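Local coordinates for protein putative glycosylhydrolase (Parabacteroides distasonis, PDB 3S5Q) that is a putative glycosyl hydrolase of the 3-keto-disaccharide hydrolase family with a concanavalin A-like lectin/glucanase fold, whose substrate is not established, at residues I97-H101 with L127-P132. Numbering follows the deposited sequence.
Sequences IADDH and LVVKKP
H101 reaches across from 97-101 and gives the one direct hydrogen bond to 127-132. Its NE2 donates to V129 O at 2.7 Å, and the N-H...O angle of 165° makes the bond nearly straight. The oxygen lies close to the plane of the imidazole, whereas the donor is tilted 34° from the plane of the V129 carbonyl. The bond fixes which ring edge faces V129 O.

Two CH-pi contacts clamp the same ring. L127 CD2 sits over the centre of one face, 3.9 Å from the centroid of the H101 ring. K131 CG sits over the opposite face, 4.0 Å from that centroid. Bond and clamp together restrict both the tilt and the rotation of the imidazole.

Van der Waals contacts continue beside the ring. With chi1 at 73°, V129 CG1 stands between the backbone N and the carbonyl carbon, which brings it against A98 O, D100 CB and H101 CD2. The D99 carboxylate meets the P132 ring, with OD1 3.5 Å from P132 CD.

Water joins the polar groups. One molecule donates to both D99 OD1 and K130 O. A second accepts from V129 N and donates to D100 OD2. A third accepts from L127 N and lies 2.6 Å from D100 OD2. The remaining carboxylate oxygens have backbone partners: D99 OD2 takes N73 N, and D100 OD1 takes C114 N.

D99 centres an inverse gamma turn just past strand 93-98, an outermost strand of the five-stranded sheet. The loop 127-132 leads toward strand 135-143 of the other antiparallel sheet. Strand 62-70, which pairs with 135-143, supplies F68 against I97 and V129, and T70 against D99 and P132. The contact thus ties the end of an edge strand to the loop entering the second sheet of this lectin-like fold.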
loop_
_atom_site.group_PDB
_atom_site.type_symbol
_atom_site.label_atom_id
_atom_site.label_comp_id
_atom_site.label_asym_id
_atom_site.label_seq_id
_atom_site.Cartn_x
_atom_site.Cartn_y
_atom_site.Cartn_z
ATOM N N ILE A 97 -0.591 -5.596 0.481
ATOM C CA ILE A 97 -2.046 -5.751 0.456
ATOM C C ILE A 97 -2.232 -7.192 0.145
ATOM O O ILE A 97 -1.651 -7.660 -0.804
ATOM C CB ILE A 97 -2.726 -4.895 -0.626
ATOM C CG1 ILE A 97 -2.617 -3.432 -0.248
ATOM C CG2 ILE A 97 -4.222 -5.335 -0.812
ATOM C CD1 ILE A 97 -3.031 -2.473 -1.338
ATOM N N ALA A 98 -2.949 -7.905 1.008
ATOM C CA ALA A 98 -3.207 -9.341 0.801
ATOM C C ALA A 98 -4.518 -9.704 1.429
ATOM O O ALA A 98 -4.949 -9.089 2.413
ATOM C CB ALA A 98 -2.073 -10.217 1.413
ATOM N N ASP A 99 -5.173 -10.704 0.845
ATOM C CA ASP A 99 -6.327 -11.312 1.464
ATOM C C ASP A 99 -5.818 -12.263 2.522
ATOM O O ASP A 99 -5.675 -13.464 2.238
ATOM C CB ASP A 99 -7.179 -12.087 0.445
ATOM C CG ASP A 99 -8.279 -12.965 1.119
ATOM O OD1 ASP A 99 -8.809 -12.593 2.192
ATOM O OD2 ASP A 99 -8.617 -14.041 0.574
ATOM N N ASP A 100 -5.558 -11.728 3.722
ATOM C CA ASP A 100 -5.105 -12.511 4.876
ATOM C C ASP A 100 -6.069 -13.651 5.255
ATOM O O ASP A 100 -5.660 -14.599 5.925
ATOM C CB ASP A 100 -4.876 -11.609 6.105
ATOM C CG ASP A 100 -3.659 -10.664 5.953
ATOM O OD1 ASP A 100 -2.979 -10.661 4.904
ATOM O OD2 ASP A 100 -3.349 -9.943 6.930
ATOM N N HIS A 101 -7.328 -13.586 4.828
ATOM C CA HIS A 101 -8.295 -14.643 5.170
ATOM C C HIS A 101 -8.076 -15.983 4.451
ATOM O O HIS A 101 -8.619 -17.007 4.870
ATOM C CB HIS A 101 -9.744 -14.174 4.961
ATOM C CG HIS A 101 -10.114 -12.986 5.811
ATOM N ND1 HIS A 101 -10.765 -13.103 7.028
ATOM C CD2 HIS A 101 -9.878 -11.661 5.633
ATOM C CE1 HIS A 101 -10.953 -11.892 7.535
ATOM N NE2 HIS A 101 -10.409 -11.003 6.717
ATOM N N LEU A 127 -5.771 -10.008 10.770
ATOM C CA LEU A 127 -7.117 -10.112 10.133
ATOM C C LEU A 127 -7.933 -8.814 10.290
ATOM O O LEU A 127 -9.167 -8.805 10.393
ATOM C CB LEU A 127 -7.871 -11.331 10.641
ATOM C CG LEU A 127 -7.204 -12.653 10.218
ATOM C CD1 LEU A 127 -7.840 -13.809 10.988
ATOM C CD2 LEU A 127 -7.319 -12.884 8.698
ATOM N N VAL A 128 -7.208 -7.701 10.221
ATOM C CA VAL A 128 -7.825 -6.362 10.151
ATOM C C VAL A 128 -8.397 -6.055 8.768
ATOM O O VAL A 128 -9.399 -5.318 8.664
ATOM C CB VAL A 128 -6.855 -5.283 10.635
ATOM C CG1 VAL A 128 -7.346 -3.864 10.290
ATOM C CG2 VAL A 128 -6.687 -5.446 12.138
ATOM N N VAL A 129 -7.783 -6.604 7.702
ATOM C CA VAL A 129 -8.411 -6.562 6.361
ATOM C C VAL A 129 -9.763 -7.296 6.402
ATOM O O VAL A 129 -9.903 -8.323 7.038
ATOM C CB VAL A 129 -7.502 -7.173 5.239
ATOM C CG1 VAL A 129 -7.424 -8.715 5.322
ATOM C CG2 VAL A 129 -7.959 -6.721 3.844
ATOM N N LYS A 130 -10.739 -6.770 5.682
ATOM C CA LYS A 130 -12.035 -7.405 5.553
ATOM C C LYS A 130 -11.934 -8.580 4.590
ATOM O O LYS A 130 -10.924 -8.811 3.914
ATOM C CB LYS A 130 -13.085 -6.415 5.016
ATOM C CG LYS A 130 -13.215 -5.080 5.781
ATOM C CD LYS A 130 -14.098 -4.117 4.985
ATOM C CE LYS A 130 -14.809 -3.001 5.785
ATOM N NZ LYS A 130 -14.046 -2.581 6.943
ATOM N N LYS A 131 -13.024 -9.310 4.515
ATOM C CA LYS A 131 -13.108 -10.393 3.566
ATOM C C LYS A 131 -13.115 -9.916 2.101
ATOM O O LYS A 131 -13.404 -8.759 1.803
ATOM C CB LYS A 131 -14.341 -11.252 3.887
ATOM C CG LYS A 131 -14.188 -12.009 5.204
ATOM C CD LYS A 131 -15.415 -12.886 5.499
ATOM C CE LYS A 131 -15.118 -13.931 6.599
ATOM N NZ LYS A 131 -16.316 -14.844 6.789
ATOM N N PRO A 132 -12.777 -10.826 1.182
ATOM C CA PRO A 132 -12.991 -10.582 -0.237
ATOM C C PRO A 132 -14.367 -10.009 -0.540
ATOM O O PRO A 132 -15.377 -10.459 0.022
ATOM C CB PRO A 132 -12.859 -11.972 -0.837
ATOM C CG PRO A 132 -11.846 -12.615 0.027
ATOM C CD PRO A 132 -12.216 -12.165 1.412
HETATM O O HOH W 1 -9.370 -9.868 2.016
HETATM O O HOH W 2 -3.620 -11.204 9.163
HETATM O O HOH W 3 -5.250 -8.044 7.751
#